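Local coordinates for YlqD protein (Synechococcus sp. WH 8102, PDB 4DCI), which is of unknown function but belongs to the YlqD family and folds into a long antiparallel helical hairpin joined to a small beta sheet, at residues D6-I16 and Q116-V125; I38-E49 and V82-K93. All coordinates share one frame; numbering follows the deposited sequence.

Contact 1. Residues D6-I16 and Q116-V125; sequences DGTILTIKRPI and QLESSCEIKV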
loop_
_atom_site.group_PDB
_atom_site.type_symbol
_atom_site.label_atom_id
_atom_site.label_comp_id
_atom_site.label_asym_id
_atom_site.label_seq_id
_atom_site.Cartn_x
_atom_site.Cartn_y
_atom_site.Cartn_z
ATOM N N ASP B 6 10.633 -36.078 3.853
ATOM C CA ASP B 6 9.703 -35.958 2.723
ATOM C C ASP B 6 8.261 -36.123 3.225
ATOM O O ASP B 6 7.297 -35.960 2.466
ATOM C CB ASP B 6 10.019 -36.987 1.628
ATOM C CG ASP B 6 11.344 -36.712 0.914
ATOM O OD1 ASP B 6 12.025 -35.716 1.246
ATOM O OD2 ASP B 6 11.713 -37.505 0.018
ATOM N N GLY B 7 8.133 -36.452 4.513
ATOM C CA GLY B 7 6.840 -36.566 5.181
ATOM C C GLY B 7 6.274 -35.202 5.518
ATOM O O GLY B 7 5.069 -35.062 5.760
ATOM N N THR B 8 7.157 -34.203 5.514
ATOM C CA THR B 8 6.825 -32.824 5.856
ATOM C C THR B 8 5.762 -32.261 4.920
ATOM O O THR B 8 5.951 -32.228 3.704
ATOM C CB THR B 8 8.085 -31.941 5.823
ATOM O OG1 THR B 8 9.117 -32.579 6.583
ATOM C CG2 THR B 8 7.799 -30.550 6.403
ATOM N N ILE B 9 4.644 -31.832 5.505
ATOM C CA ILE B 9 3.541 -31.230 4.760
ATOM C C ILE B 9 3.432 -29.738 5.096
ATOM O O ILE B 9 3.194 -29.356 6.244
ATOM C CB ILE B 9 2.208 -31.974 5.033
ATOM C CG1 ILE B 9 2.260 -33.382 4.433
ATOM C CG2 ILE B 9 1.016 -31.205 4.467
ATOM C CD1 ILE B 9 1.149 -34.299 4.889
ATOM N N LEU B 10 3.623 -28.900 4.087
ATOM C CA LEU B 10 3.530 -27.457 4.262
ATOM C C LEU B 10 2.192 -26.954 3.748
ATOM O O LEU B 10 1.638 -27.509 2.795
ATOM C CB LEU B 10 4.678 -26.754 3.532
ATOM C CG LEU B 10 6.097 -27.072 4.027
ATOM C CD1 LEU B 10 7.147 -26.574 3.045
ATOM C CD2 LEU B 10 6.340 -26.494 5.415
ATOM N N THR B 11 1.676 -25.908 4.385
ATOM C CA THR B 11 0.442 -25.281 3.934
ATOM C C THR B 11 0.779 -23.910 3.379
ATOM O O THR B 11 1.314 -23.062 4.092
ATOM C CB THR B 11 -0.582 -25.132 5.072
ATOM O OG1 THR B 11 -0.059 -24.231 6.050
ATOM C CG2 THR B 11 -0.868 -26.480 5.743
ATOM N N ILE B 12 0.491 -23.705 2.099
ATOM C CA ILE B 12 0.769 -22.437 1.437
ATOM C C ILE B 12 -0.540 -21.765 1.086
ATOM O O ILE B 12 -1.599 -22.360 1.239
ATOM C CB ILE B 12 1.583 -22.612 0.137
ATOM C CG1 ILE B 12 0.833 -23.514 -0.852
ATOM C CG2 ILE B 12 2.974 -23.140 0.445
ATOM C CD1 ILE B 12 1.371 -23.476 -2.265
ATOM N N LYS B 13 -0.448 -20.536 0.590
ATOM C CA LYS B 13 -1.589 -19.775 0.137
ATOM C C LYS B 13 -1.672 -19.801 -1.397
ATOM O O LYS B 13 -0.665 -19.636 -2.074
ATOM C CB LYS B 13 -1.448 -18.360 0.664
ATOM C CG LYS B 13 -2.300 -17.336 -0.054
ATOM C CD LYS B 13 -1.795 -15.938 0.244
ATOM C CE LYS B 13 -2.364 -14.924 -0.723
ATOM N NZ LYS B 13 -1.776 -13.599 -0.390
ATOM N N ARG B 14 -2.870 -20.002 -1.939
ATOM C CA ARG B 14 -3.062 -20.121 -3.392
ATOM C C ARG B 14 -4.401 -19.526 -3.822
ATOM O O ARG B 14 -5.378 -19.592 -3.081
ATOM C CB ARG B 14 -3.085 -21.592 -3.804
ATOM C CG ARG B 14 -4.415 -22.211 -3.410
ATOM C CD ARG B 14 -4.748 -23.490 -4.114
ATOM N NE ARG B 14 -5.763 -24.176 -3.335
ATOM C CZ ARG B 14 -6.121 -25.437 -3.517
ATOM N NH1 ARG B 14 -5.548 -26.171 -4.463
ATOM N NH2 ARG B 14 -7.053 -25.962 -2.743
ATOM N N PRO B 15 -4.473 -19.007 -5.054
ATOM C CA PRO B 15 -5.735 -18.464 -5.527
ATOM C C PRO B 15 -6.690 -19.570 -6.003
ATOM O O PRO B 15 -6.241 -20.636 -6.431
ATOM C CB PRO B 15 -5.290 -17.618 -6.707
ATOM C CG PRO B 15 -4.136 -18.383 -7.283
ATOM C CD PRO B 15 -3.461 -19.054 -6.128
ATOM N N ILE B 16 -7.991 -19.316 -5.914
ATOM C CA ILE B 16 -9.003 -20.190 -6.504
ATOM C C ILE B 16 -9.736 -19.397 -7.579
ATOM O O ILE B 16 -10.059 -18.224 -7.386
ATOM C CB ILE B 16 -10.011 -20.717 -5.451
ATOM C CG1 ILE B 16 -9.325 -21.636 -4.441
ATOM C CG2 ILE B 16 -11.156 -21.485 -6.091
ATOM C CD1 ILE B 16 -8.445 -22.712 -5.047
ATOM N N GLN B 116 -11.316 -14.330 -8.680
ATOM C CA GLN B 116 -10.475 -15.211 -7.865
ATOM C C GLN B 116 -10.812 -15.110 -6.385
ATOM O O GLN B 116 -11.277 -14.076 -5.924
ATOM C CB GLN B 116 -9.018 -14.792 -8.010
ATOM C CG GLN B 116 -8.577 -14.512 -9.429
ATOM C CD GLN B 116 -7.957 -15.726 -10.069
ATOM O OE1 GLN B 116 -7.022 -16.309 -9.520
ATOM N NE2 GLN B 116 -8.465 -16.114 -11.238
ATOM N N LEU B 117 -10.542 -16.172 -5.633
ATOM C CA LEU B 117 -10.656 -16.135 -4.178
ATOM C C LEU B 117 -9.380 -16.625 -3.535
ATOM O O LEU B 117 -8.780 -17.593 -4.009
ATOM C CB LEU B 117 -11.793 -17.023 -3.721
ATOM C CG LEU B 117 -13.175 -16.539 -4.113
ATOM C CD1 LEU B 117 -14.161 -17.679 -3.956
ATOM C CD2 LEU B 117 -13.573 -15.346 -3.260
ATOM N N GLU B 118 -8.963 -15.974 -2.450
ATOM C CA GLU B 118 -7.800 -16.462 -1.724
ATOM C C GLU B 118 -8.160 -17.790 -1.073
ATOM O O GLU B 118 -9.232 -17.930 -0.467
ATOM C CB GLU B 118 -7.272 -15.484 -0.669
ATOM C CG GLU B 118 -5.987 -16.026 -0.040
ATOM C CD GLU B 118 -5.531 -15.334 1.235
ATOM O OE1 GLU B 118 -5.506 -14.089 1.261
ATOM O OE2 GLU B 118 -5.167 -16.045 2.209
ATOM N N SER B 119 -7.257 -18.758 -1.228
ATOM C CA SER B 119 -7.395 -20.084 -0.648
ATOM C C SER B 119 -6.059 -20.529 -0.076
ATOM O O SER B 119 -5.077 -19.776 -0.096
ATOM C CB SER B 119 -7.842 -21.076 -1.715
ATOM O OG SER B 119 -7.884 -22.391 -1.201
ATOM N N SER B 120 -6.037 -21.753 0.437
ATOM C CA SER B 120 -4.827 -22.342 0.971
ATOM C C SER B 120 -4.860 -23.828 0.663
ATOM O O SER B 120 -5.900 -24.341 0.284
ATOM C CB SER B 120 -4.749 -22.096 2.475
ATOM O OG SER B 120 -5.788 -22.785 3.136
ATOM N N CYS B 121 -3.729 -24.507 0.808
ATOM C CA CYS B 121 -3.636 -25.944 0.533
ATOM C C CYS B 121 -2.283 -26.521 0.968
ATOM O O CYS B 121 -1.358 -25.783 1.325
ATOM C CB CYS B 121 -3.846 -26.233 -0.951
ATOM S SG CYS B 121 -2.446 -25.698 -1.945
ATOM N N GLU B 122 -2.172 -27.844 0.915
ATOM C CA GLU B 122 -0.995 -28.533 1.400
ATOM C C GLU B 122 -0.139 -29.015 0.244
ATOM O O GLU B 122 -0.645 -29.434 -0.789
ATOM C CB GLU B 122 -1.400 -29.704 2.278
ATOM C CG GLU B 122 -2.705 -29.463 3.016
ATOM C CD GLU B 122 -2.769 -30.173 4.345
ATOM O OE1 GLU B 122 -2.449 -31.383 4.391
ATOM O OE2 GLU B 122 -3.146 -29.509 5.340
ATOM N N ILE B 123 1.169 -28.927 0.429
ATOM C CA ILE B 123 2.125 -29.359 -0.568
ATOM C C ILE B 123 3.175 -30.228 0.094
ATOM O O ILE B 123 3.530 -30.011 1.253
ATOM C CB ILE B 123 2.829 -28.171 -1.224
ATOM C CG1 ILE B 123 3.428 -27.248 -0.145
ATOM C CG2 ILE B 123 1.850 -27.433 -2.113
ATOM C CD1 ILE B 123 4.597 -26.392 -0.599
ATOM N N LYS B 124 3.670 -31.211 -0.648
ATOM C CA LYS B 124 4.734 -32.082 -0.168
ATOM C C LYS B 124 5.646 -32.400 -1.329
ATOM O O LYS B 124 5.284 -32.174 -2.473
ATOM C CB LYS B 124 4.158 -33.361 0.446
ATOM C CG LYS B 124 3.261 -34.165 -0.483
ATOM C CD LYS B 124 2.271 -35.026 0.293
ATOM C CE LYS B 124 1.311 -35.740 -0.652
ATOM N NZ LYS B 124 0.482 -34.810 -1.471
ATOM N N VAL B 125 6.833 -32.910 -1.025
ATOM C CA VAL B 125 7.802 -33.281 -2.039
ATOM C C VAL B 125 7.128 -34.123 -3.102
ATOM O O VAL B 125 6.380 -35.039 -2.786
ATOM C CB VAL B 125 8.962 -34.075 -1.426
ATOM C CG1 VAL B 125 9.854 -34.648 -2.510
ATOM C CG2 VAL B 125 9.773 -33.184 -0.504
HETATM O O HOH W 1 7.294 -33.371 1.518
#
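Arg14 lays its guanidinium across Cys121, whose CB stands 3.5 Å from Arg14 CZ, over the group's centre. Arg14 CG lies between backbone N and carbonyl carbon (chi1 75°) and the chain then runs extended to NE, which carries the group over to the neighbouring strand at Cys121. Ser119 OG meets the edge of the same guanidinium through a weak bond from Arg14 NE (3.5 Å); the stronger partner of Ser119 OG is Thr11 O of a third subunit, while Arg14 NH1 bonds to Lys132 O. On this face Ile12 CG2 also touches Ile123 CD1 (3.8 Å), the side chains crossing at about a right angle, and both touch Leu129 of helix 129-132. On the other face the aliphatic chain of Lys13 crosses Glu118, its NZ 4.1 Å from Glu118 OE1, too far for a salt bridge. Between the two faces runs an antiparallel ladder from Leu10–Ile123 to Ile16–Leu117, bonded both ways at each hydrogen-bonded pair. Beyond it, one water accepts the N-H of Val125 (N to water O 2.6 Å) and donates to Asp6 O and Thr8 O. Paired backbone bonds thus join the strands, and Ser119 and Ser120 continue the sheet into the third subunit.

Contact 2. Residues I38-E49 and V82-K93; sequences IANADQQLAQLE and VAGKRSELEEQK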
loop_
_atom_site.group_PDB
_atom_site.type_symbol
_atom_site.label_atom_id
_atom_site.label_comp_id
_atom_site.label_asym_id
_atom_site.label_seq_id
_atom_site.Cartn_x
_atom_site.Cartn_y
_atom_site.Cartn_z
ATOM N N ILE B 38 -19.128 1.768 -17.027
ATOM C CA ILE B 38 -19.140 2.648 -18.196
ATOM C C ILE B 38 -19.589 4.038 -17.758
ATOM O O ILE B 38 -18.886 5.022 -17.976
ATOM C CB ILE B 38 -20.108 2.158 -19.309
ATOM C CG1 ILE B 38 -19.918 0.671 -19.632
ATOM C CG2 ILE B 38 -19.986 3.018 -20.561
ATOM C CD1 ILE B 38 -18.685 0.363 -20.444
ATOM N N ALA B 39 -20.759 4.106 -17.124
ATOM C CA ALA B 39 -21.363 5.380 -16.734
ATOM C C ALA B 39 -20.487 6.146 -15.749
ATOM O O ALA B 39 -20.271 7.349 -15.902
ATOM C CB ALA B 39 -22.753 5.155 -16.162
ATOM N N ASN B 40 -19.971 5.439 -14.752
ATOM C CA ASN B 40 -19.099 6.036 -13.757
ATOM C C ASN B 40 -17.834 6.632 -14.377
ATOM O O ASN B 40 -17.380 7.708 -13.975
ATOM C CB ASN B 40 -18.729 4.996 -12.712
ATOM C CG ASN B 40 -18.083 5.609 -11.502
ATOM O OD1 ASN B 40 -18.626 6.531 -10.896
ATOM N ND2 ASN B 40 -16.914 5.101 -11.138
ATOM N N ALA B 41 -17.278 5.923 -15.358
ATOM C CA ALA B 41 -16.113 6.395 -16.099
ATOM C C ALA B 41 -16.448 7.684 -16.834
ATOM O O ALA B 41 -15.819 8.718 -16.599
ATOM C CB ALA B 41 -15.632 5.335 -17.074
ATOM N N ASP B 42 -17.454 7.619 -17.703
ATOM C CA ASP B 42 -17.936 8.793 -18.426
ATOM C C ASP B 42 -18.085 9.992 -17.503
ATOM O O ASP B 42 -17.654 11.092 -17.837
ATOM C CB ASP B 42 -19.274 8.497 -19.111
ATOM C CG ASP B 42 -19.118 7.678 -20.383
ATOM O OD1 ASP B 42 -19.994 6.820 -20.660
ATOM O OD2 ASP B 42 -18.121 7.899 -21.108
ATOM N N GLN B 43 -18.677 9.766 -16.333
ATOM C CA GLN B 43 -18.928 10.845 -15.387
ATOM C C GLN B 43 -17.632 11.439 -14.875
ATOM O O GLN B 43 -17.493 12.654 -14.791
ATOM C CB GLN B 43 -19.782 10.363 -14.218
ATOM C CG GLN B 43 -20.485 11.489 -13.479
ATOM C CD GLN B 43 -21.226 11.003 -12.249
ATOM O OE1 GLN B 43 -21.525 9.814 -12.113
ATOM N NE2 GLN B 43 -21.527 11.925 -11.342
ATOM N N GLN B 44 -16.676 10.583 -14.543
ATOM C CA GLN B 44 -15.379 11.066 -14.096
ATOM C C GLN B 44 -14.680 11.905 -15.158
ATOM O O GLN B 44 -14.193 13.002 -14.859
ATOM C CB GLN B 44 -14.499 9.911 -13.646
ATOM C CG GLN B 44 -14.727 9.534 -12.199
ATOM C CD GLN B 44 -13.853 8.383 -11.778
ATOM O OE1 GLN B 44 -14.021 7.259 -12.249
ATOM N NE2 GLN B 44 -12.905 8.655 -10.890
ATOM N N LEU B 45 -14.658 11.398 -16.391
ATOM C CA LEU B 45 -14.080 12.119 -17.522
ATOM C C LEU B 45 -14.654 13.514 -17.649
ATOM O O LEU B 45 -13.923 14.462 -17.910
ATOM C CB LEU B 45 -14.324 11.375 -18.821
ATOM C CG LEU B 45 -13.403 10.201 -19.114
ATOM C CD1 LEU B 45 -13.974 9.410 -20.277
ATOM C CD2 LEU B 45 -11.997 10.680 -19.427
ATOM N N ALA B 46 -15.963 13.633 -17.465
ATOM C CA ALA B 46 -16.619 14.934 -17.502
ATOM C C ALA B 46 -16.200 15.830 -16.341
ATOM O O ALA B 46 -16.117 17.048 -16.496
ATOM C CB ALA B 46 -18.129 14.769 -17.526
ATOM N N GLN B 47 -15.949 15.232 -15.179
ATOM C CA GLN B 47 -15.553 16.006 -14.011
ATOM C C GLN B 47 -14.097 16.416 -14.122
ATOM O O GLN B 47 -13.740 17.538 -13.777
ATOM C CB GLN B 47 -15.837 15.235 -12.720
ATOM C CG GLN B 47 -17.262 15.428 -12.214
ATOM C CD GLN B 47 -17.785 14.239 -11.424
ATOM O OE1 GLN B 47 -17.073 13.655 -10.606
ATOM N NE2 GLN B 47 -19.043 13.880 -11.663
ATOM N N LEU B 48 -13.271 15.512 -14.644
ATOM C CA LEU B 48 -11.861 15.788 -14.905
ATOM C C LEU B 48 -11.653 17.011 -15.802
ATOM O O LEU B 48 -10.755 17.814 -15.564
ATOM C CB LEU B 48 -11.190 14.563 -15.531
ATOM C CG LEU B 48 -9.719 14.675 -15.937
ATOM C CD1 LEU B 48 -8.837 14.877 -14.719
ATOM C CD2 LEU B 48 -9.272 13.449 -16.717
ATOM N N GLU B 49 -12.486 17.149 -16.828
ATOM C CA GLU B 49 -12.361 18.256 -17.764
ATOM C C GLU B 49 -12.789 19.578 -17.136
ATOM O O GLU B 49 -12.218 20.623 -17.445
ATOM C CB GLU B 49 -13.137 17.980 -19.058
ATOM C CG GLU B 49 -12.812 18.924 -20.216
ATOM C CD GLU B 49 -11.361 18.858 -20.670
ATOM O OE1 GLU B 49 -10.864 17.745 -20.939
ATOM O OE2 GLU B 49 -10.713 19.921 -20.769
ATOM N N VAL B 82 -3.919 16.283 -17.201
ATOM C CA VAL B 82 -5.302 16.014 -17.584
ATOM C C VAL B 82 -5.363 15.039 -18.760
ATOM O O VAL B 82 -6.057 14.027 -18.689
ATOM C CB VAL B 82 -6.065 17.318 -17.913
ATOM C CG1 VAL B 82 -7.476 17.026 -18.385
ATOM C CG2 VAL B 82 -6.117 18.215 -16.692
ATOM N N ALA B 83 -4.620 15.336 -19.822
ATOM C CA ALA B 83 -4.590 14.488 -21.006
ATOM C C ALA B 83 -4.253 13.031 -20.683
ATOM O O ALA B 83 -4.961 12.115 -21.112
ATOM C CB ALA B 83 -3.612 15.041 -22.025
ATOM N N GLY B 84 -3.181 12.827 -19.918
ATOM C CA GLY B 84 -2.727 11.489 -19.545
ATOM C C GLY B 84 -3.708 10.751 -18.652
ATOM O O GLY B 84 -3.812 9.521 -18.708
ATOM N N LYS B 85 -4.424 11.512 -17.825
ATOM C CA LYS B 85 -5.439 10.969 -16.926
ATOM C C LYS B 85 -6.689 10.585 -17.714
ATOM O O LYS B 85 -7.211 9.473 -17.570
ATOM C CB LYS B 85 -5.780 11.996 -15.847
ATOM C CG LYS B 85 -6.272 11.399 -14.538
ATOM C CD LYS B 85 -6.235 12.427 -13.413
ATOM C CE LYS B 85 -4.823 12.678 -12.898
ATOM N NZ LYS B 85 -4.744 13.959 -12.146
ATOM N N ARG B 86 -7.161 11.515 -18.544
ATOM C CA ARG B 86 -8.233 11.247 -19.490
ATOM C C ARG B 86 -7.909 9.973 -20.255
ATOM O O ARG B 86 -8.647 8.995 -20.167
ATOM C CB ARG B 86 -8.425 12.439 -20.432
ATOM C CG ARG B 86 -9.252 12.153 -21.674
ATOM C CD ARG B 86 -9.526 13.420 -22.476
ATOM N NE ARG B 86 -10.541 14.274 -21.853
ATOM C CZ ARG B 86 -11.858 14.029 -21.854
ATOM N NH1 ARG B 86 -12.359 12.937 -22.436
ATOM N NH2 ARG B 86 -12.689 14.882 -21.258
ATOM N N SER B 87 -6.781 9.973 -20.958
ATOM C CA SER B 87 -6.323 8.809 -21.727
ATOM C C SER B 87 -6.496 7.464 -21.009
ATOM O O SER B 87 -6.791 6.438 -21.632
ATOM C CB SER B 87 -4.857 8.995 -22.120
ATOM O OG SER B 87 -4.337 7.808 -22.686
ATOM N N GLU B 88 -6.305 7.487 -19.696
ATOM C CA GLU B 88 -6.351 6.296 -18.866
ATOM C C GLU B 88 -7.789 5.840 -18.634
ATOM O O GLU B 88 -8.116 4.665 -18.837
ATOM C CB GLU B 88 -5.677 6.611 -17.539
ATOM C CG GLU B 88 -5.420 5.430 -16.629
ATOM C CD GLU B 88 -4.647 5.847 -15.394
ATOM O OE1 GLU B 88 -4.827 7.001 -14.936
ATOM O OE2 GLU B 88 -3.851 5.027 -14.885
ATOM N N LEU B 89 -8.640 6.772 -18.201
ATOM C CA LEU B 89 -10.058 6.491 -18.013
ATOM C C LEU B 89 -10.673 6.035 -19.328
ATOM O O LEU B 89 -11.430 5.063 -19.374
ATOM C CB LEU B 89 -10.796 7.719 -17.474
ATOM C CG LEU B 89 -10.601 8.038 -15.988
ATOM C CD1 LEU B 89 -10.878 9.502 -15.697
ATOM C CD2 LEU B 89 -11.484 7.160 -15.120
ATOM N N GLU B 90 -10.313 6.724 -20.406
ATOM C CA GLU B 90 -10.791 6.373 -21.732
ATOM C C GLU B 90 -10.438 4.922 -22.081
ATOM O O GLU B 90 -11.142 4.288 -22.858
ATOM C CB GLU B 90 -10.246 7.352 -22.780
ATOM C CG GLU B 90 -11.147 7.546 -23.998
ATOM C CD GLU B 90 -12.443 8.288 -23.681
ATOM O OE1 GLU B 90 -12.411 9.531 -23.520
ATOM O OE2 GLU B 90 -13.501 7.625 -23.610
ATOM N N GLU B 91 -9.373 4.388 -21.486
ATOM C CA GLU B 91 -9.026 2.991 -21.732
ATOM C C GLU B 91 -9.777 1.992 -20.856
ATOM O O GLU B 91 -10.066 0.877 -21.295
ATOM C CB GLU B 91 -7.526 2.749 -21.626
ATOM C CG GLU B 91 -7.084 1.598 -22.513
ATOM C CD GLU B 91 -5.874 0.869 -21.982
ATOM O OE1 GLU B 91 -4.898 1.541 -21.573
ATOM O OE2 GLU B 91 -5.905 -0.381 -21.989
ATOM N N GLN B 92 -10.074 2.372 -19.617
ATOM C CA GLN B 92 -10.891 1.525 -18.756
ATOM C C GLN B 92 -12.232 1.320 -19.455
ATOM O O GLN B 92 -12.686 0.189 -19.639
ATOM C CB GLN B 92 -11.072 2.158 -17.371
ATOM C CG GLN B 92 -9.771 2.319 -16.581
ATOM C CD GLN B 92 -9.933 3.045 -15.243
ATOM O OE1 GLN B 92 -10.971 2.944 -14.579
ATOM N NE2 GLN B 92 -8.891 3.771 -14.834
ATOM N N LYS B 93 -12.821 2.436 -19.882
ATOM C CA LYS B 93 -14.110 2.479 -20.560
ATOM C C LYS B 93 -14.122 1.582 -21.787
ATOM O O LYS B 93 -15.094 0.861 -22.030
ATOM C CB LYS B 93 -14.393 3.917 -20.981
ATOM C CG LYS B 93 -15.851 4.330 -20.971
ATOM C CD LYS B 93 -15.995 5.800 -21.328
ATOM C CE LYS B 93 -16.151 6.005 -22.827
ATOM N NZ LYS B 93 -16.207 7.456 -23.170
#
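Two antiparallel helices pack side by side in the arms of the long hairpin formed by helices 24-60 and 69-104, their segment axes 9.4 Å apart at closest approach and 165° between directions. Leu45 and Leu48 supply the knobs from 38-49. Leu45 sits among Arg86, Leu89, Glu90 and Lys93, its CD2 reaching Leu89 CB at 3.7 Å as the two side chains slide past each other in opposite directions. Leu48, with CG anti to the backbone N (chi1 177°), enters the hole made by Val82, Lys85, Arg86 and Leu89, and its CG lies 4.1 Å from Val82 CG1. Such knobs-into-holes packing is the mark of a coiled coil, as predicted for this region; here it is intramolecular, and no other chain of the assembly touches the two segments. Lys93 makes a reciprocal knob among Ile38, Ala41, Asp42 and Leu45. A salt-bridge network runs along one flank. Lys93 NZ bonds to Asp42 OD2 (2.8 Å) across the helices and to Glu90 OE2 (2.7 Å) within its own, meeting each oxygen nearly along its C-O axis, so one ammonium probably offsets two carboxylates. Glu90 OE1 in turn pairs with Arg86 NH1. The Arg86 guanidinium carries Leu45 CD2 over one face, toward the rim, while its NH2 makes a weak, long salt bridge to Glu49 OE1 (3.4 Å).

Overall arrangement
Contact 1 and contact 2 lie on opposite sides of the chain's centre, their own centres 41 Å apart and their nearest atoms about 18 Å apart, without touching. Along the chain contact 2 is nested inside the loop closed by contact 1: strand 10-21 leads into helix 24-60, and helix 69-104 returns into strand 111-123, so the strand pairing of contact 1 closes a loop that holds the hairpin of contact 2. Their surroundings differ as well. Contact 1 meets two further subunits, and a sulfate ion, probably from the crystallisation liquor, lies about 3 Å from the Glu118 side chain; no other chain of the assembly touches contact 2. Neither can be tied to a known active site.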